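Local coordinates for plasmin and fibronectin-binding protein A (Streptococcus pneumoniae, PDB 4MR0), which acts as a cell-wall-anchored surface adhesin and invasin that binds human fibronectin, plasmin, plasminogen and serum albumin, at residues A[519-524]-A[565-571]. Coordinates in Å, arbitrary orientation, origin at the centre of the assembly. Residue numbers count along the deposited sequence, not the author numbering.
Sequences NNQFYN and NNLSDKN
At the C-terminal end of the right-handed parallel beta-helix, the largely extended segment 565-571 runs alongside strand 521-523, which pairs on its other side with strand 490-500. The two segments point the same way, 23° apart end to end, with Asn519 level with Asn565, Gln521 with Leu567 and Tyr523 with Asp569; CA-CA distances shrink from 6.8 to 6.7 to 5.0 Å. No direct backbone hydrogen bond joins them, so the tail covers the last coil without extending its sheet. One water bridges the gap, 3.2 Å from Phe522 N and, more weakly, 2.8 Å from Leu567 O. Asn519 and Asn524 both have left-handed backbone conformation, while an inverse gamma turn centred on Asn566 leads into the extended residues 567-569. Apolar packing comes from Leu567 (chi1 m, chi2 p), whose CD2 lies 3.9 Å from Asn519 CB and 4.4 Å from Gln521 CG. Beyond it, Tyr523 (chi1 m) stacks on Phe500 of the preceding coil, and its OH donates a very short 2.5 Å hydrogen bond to Gln521 OE1. Asp569 (chi1 t) sets OD1 at the edge of that ring, 3.5 Å from Tyr523 CD1, while its OD2 accepts a near-linear hydrogen bond from Asn524 N at 3.1 Å.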
ATOM      1  N   ASN A 519      27.625   9.141   6.776  1.00 22.61           N
ATOM      2  CA  ASN A 519      27.257  10.543   6.747  1.00 22.18           C
ATOM      3  C   ASN A 519      25.793  10.944   6.806  1.00 22.57           C
ATOM      4  O   ASN A 519      25.294  11.653   5.934  1.00 23.05           O
ATOM      5  CB  ASN A 519      27.922  11.175   5.529  1.00 24.39           C
ATOM      6  CG  ASN A 519      29.401  10.826   5.445  1.00 23.79           C
ATOM      7  OD1 ASN A 519      30.141  10.998   6.410  1.00 26.88           O
ATOM      8  ND2 ASN A 519      29.833  10.332   4.295  1.00 24.46           N
ATOM      9  N   ASN A 520      25.107  10.488   7.842  1.00 22.44           N
ATOM     10  CA  ASN A 520      23.720  10.862   8.044  1.00 22.41           C
ATOM     11  C   ASN A 520      23.827  12.168   8.837  1.00 23.21           C
ATOM     12  O   ASN A 520      24.867  12.439   9.436  1.00 23.24           O
ATOM     13  CB  ASN A 520      23.001   9.789   8.856  1.00 19.61           C
ATOM     14  CG  ASN A 520      22.876   8.478   8.101  1.00 20.33           C
ATOM     15  OD1 ASN A 520      22.069   8.353   7.178  1.00 21.49           O
ATOM     16  ND2 ASN A 520      23.684   7.497   8.482  1.00 20.26           N
ATOM     17  N   GLN A 521      22.779  12.982   8.815  1.00 24.47           N
ATOM     18  CA  GLN A 521      22.774  14.252   9.539  1.00 26.23           C
ATOM     19  C   GLN A 521      21.677  14.266  10.598  1.00 26.10           C
ATOM     20  O   GLN A 521      20.572  13.765  10.371  1.00 25.27           O
ATOM     21  CB  GLN A 521      22.581  15.414   8.560  1.00 29.82           C
ATOM     22  CG  GLN A 521      23.848  15.812   7.814  1.00 36.45           C
ATOM     23  CD  GLN A 521      23.570  16.760   6.657  1.00 41.28           C
ATOM     24  OE1 GLN A 521      22.804  17.718   6.790  1.00 43.48           O
ATOM     25  NE2 GLN A 521      24.203  16.500   5.515  1.00 42.84           N
ATOM     26  N   PHE A 522      21.987  14.836  11.760  1.00 25.27           N
ATOM     27  CA  PHE A 522      21.031  14.891  12.864  1.00 27.07           C
ATOM     28  C   PHE A 522      20.931  16.298  13.439  1.00 28.31           C
ATOM     29  O   PHE A 522      21.943  16.964  13.648  1.00 28.39           O
ATOM     30  CB  PHE A 522      21.458  13.917  13.965  1.00 25.37           C
ATOM     31  CG  PHE A 522      21.726  12.522  13.472  1.00 24.11           C
ATOM     32  CD1 PHE A 522      20.697  11.594  13.369  1.00 24.69           C
ATOM     33  CD2 PHE A 522      23.006  12.146  13.091  1.00 22.51           C
ATOM     34  CE1 PHE A 522      20.945  10.302  12.898  1.00 24.57           C
ATOM     35  CE2 PHE A 522      23.268  10.861  12.619  1.00 24.50           C
ATOM     36  CZ  PHE A 522      22.236   9.938  12.519  1.00 23.77           C
ATOM     37  N   TYR A 523      19.707  16.740  13.700  1.00 29.86           N
ATOM     38  CA  TYR A 523      19.472  18.072  14.244  1.00 32.24           C
ATOM     39  C   TYR A 523      18.409  18.056  15.331  1.00 34.14           C
ATOM     40  O   TYR A 523      17.359  17.428  15.183  1.00 33.60           O
ATOM     41  CB  TYR A 523      19.007  19.022  13.143  1.00 32.46           C
ATOM     42  CG  TYR A 523      19.930  19.099  11.957  1.00 33.45           C
ATOM     43  CD1 TYR A 523      21.046  19.931  11.970  1.00 34.60           C
ATOM     44  CD2 TYR A 523      19.687  18.331  10.816  1.00 33.44           C
ATOM     45  CE1 TYR A 523      21.899  20.002  10.870  1.00 35.95           C
ATOM     46  CE2 TYR A 523      20.533  18.393   9.717  1.00 34.42           C
ATOM     47  CZ  TYR A 523      21.635  19.229   9.749  1.00 35.70           C
ATOM     48  OH  TYR A 523      22.477  19.288   8.663  1.00 37.40           O
ATOM     49  N   ASN A 524      18.690  18.755  16.422  1.00 36.22           N
ATOM     50  CA  ASN A 524      17.756  18.868  17.526  1.00 38.31           C
ATOM     51  C   ASN A 524      17.175  17.546  18.027  1.00 38.34           C
ATOM     52  O   ASN A 524      15.969  17.443  18.262  1.00 38.60           O
ATOM     53  CB  ASN A 524      16.623  19.813  17.117  1.00 41.10           C
ATOM     54  CG  ASN A 524      17.140  21.117  16.529  1.00 43.95           C
ATOM     55  OD1 ASN A 524      17.855  21.870  17.190  1.00 46.81           O
ATOM     56  ND2 ASN A 524      16.785  21.385  15.276  1.00 45.35           N
ATOM     57  N   ASN A 565      33.155  11.246  11.653  1.00 58.57           N
ATOM     58  CA  ASN A 565      32.721  12.114  10.564  1.00 62.30           C
ATOM     59  C   ASN A 565      32.344  13.393  11.302  1.00 65.74           C
ATOM     60  O   ASN A 565      31.628  13.342  12.305  1.00 66.93           O
ATOM     61  CB  ASN A 565      31.511  11.523   9.807  1.00 60.48           C
ATOM     62  CG  ASN A 565      30.188  11.714  10.540  1.00 59.25           C
ATOM     63  OD1 ASN A 565      29.769  12.839  10.814  1.00 58.69           O
ATOM     64  ND2 ASN A 565      29.514  10.609  10.839  1.00 57.37           N
ATOM     65  N   ASN A 566      32.845  14.537  10.848  1.00 69.47           N
ATOM     66  CA  ASN A 566      32.531  15.778  11.540  1.00 73.36           C
ATOM     67  C   ASN A 566      31.330  16.533  10.991  1.00 75.03           C
ATOM     68  O   ASN A 566      31.460  17.573  10.344  1.00 75.38           O
ATOM     69  CB  ASN A 566      33.761  16.690  11.596  1.00 75.07           C
ATOM     70  CG  ASN A 566      34.758  16.249  12.658  1.00 76.62           C
ATOM     71  OD1 ASN A 566      35.638  15.425  12.401  1.00 76.83           O
ATOM     72  ND2 ASN A 566      34.606  16.783  13.868  1.00 77.35           N
ATOM     73  N   LEU A 567      30.157  15.975  11.269  1.00 76.64           N
ATOM     74  CA  LEU A 567      28.880  16.538  10.860  1.00 78.50           C
ATOM     75  C   LEU A 567      28.034  16.553  12.129  1.00 79.79           C
ATOM     76  O   LEU A 567      27.567  15.507  12.579  1.00 80.52           O
ATOM     77  CB  LEU A 567      28.208  15.646   9.810  1.00 78.53           C
ATOM     78  CG  LEU A 567      28.740  15.568   8.373  1.00 78.50           C
ATOM     79  CD1 LEU A 567      30.243  15.346   8.350  1.00 78.47           C
ATOM     80  CD2 LEU A 567      28.023  14.433   7.656  1.00 78.43           C
ATOM     81  N   SER A 568      27.849  17.730  12.718  1.00 80.91           N
ATOM     82  CA  SER A 568      27.061  17.824  13.943  1.00 82.01           C
ATOM     83  C   SER A 568      26.063  18.972  13.944  1.00 82.44           C
ATOM     84  O   SER A 568      26.149  19.894  13.134  1.00 82.64           O
ATOM     85  CB  SER A 568      27.987  17.955  15.157  1.00 82.47           C
ATOM     86  OG  SER A 568      28.730  19.165  15.108  1.00 82.66           O
ATOM     87  N   ASP A 569      25.117  18.904  14.873  1.00 82.47           N
ATOM     88  CA  ASP A 569      24.087  19.924  14.999  1.00 82.57           C
ATOM     89  C   ASP A 569      24.554  21.145  15.790  1.00 83.09           C
ATOM     90  O   ASP A 569      24.994  21.023  16.932  1.00 83.60           O
ATOM     91  CB  ASP A 569      22.837  19.326  15.657  1.00 81.45           C
ATOM     92  CG  ASP A 569      21.796  20.381  16.007  1.00 80.85           C
ATOM     93  OD1 ASP A 569      21.503  21.242  15.151  1.00 80.64           O
ATOM     94  OD2 ASP A 569      21.260  20.339  17.135  1.00 79.86           O
ATOM     95  N   LYS A 570      24.462  22.317  15.172  1.00 83.06           N
ATOM     96  CA  LYS A 570      24.849  23.559  15.822  1.00 82.44           C
ATOM     97  C   LYS A 570      23.680  24.534  15.744  1.00 79.88           C
ATOM     98  O   LYS A 570      23.833  25.703  15.404  1.00 81.27           O
ATOM     99  CB  LYS A 570      26.106  24.139  15.169  1.00 83.88           C
ATOM    100  CG  LYS A 570      26.161  24.043  13.652  1.00 85.03           C
ATOM    101  CD  LYS A 570      27.572  23.682  13.198  1.00 85.78           C
ATOM    102  CE  LYS A 570      28.010  22.328  13.763  1.00 86.08           C
ATOM    103  NZ  LYS A 570      29.342  21.902  13.251  1.00 86.53           N
ATOM    104  N   ASN A 571      22.504  24.018  16.089  1.00 72.90           N
ATOM    105  CA  ASN A 571      21.258  24.784  16.102  1.00 61.10           C
ATOM    106  C   ASN A 571      21.133  25.416  17.478  1.00 63.90           C
ATOM    107  O   ASN A 571      20.117  26.103  17.720  1.00 69.63           O
ATOM    108  CB  ASN A 571      20.044  23.867  15.861  1.00 44.34           C
ATOM    109  CG  ASN A 571      19.663  23.762  14.396  1.00 31.06           C
ATOM    110  OD1 ASN A 571      20.500  23.455  13.532  1.00 29.97           O
ATOM    111  ND2 ASN A 571      18.382  24.005  14.107  1.00 27.38           N
TER
HETATM  112  O   HOH W   1      24.963  15.908  11.785  1.00 33.87           O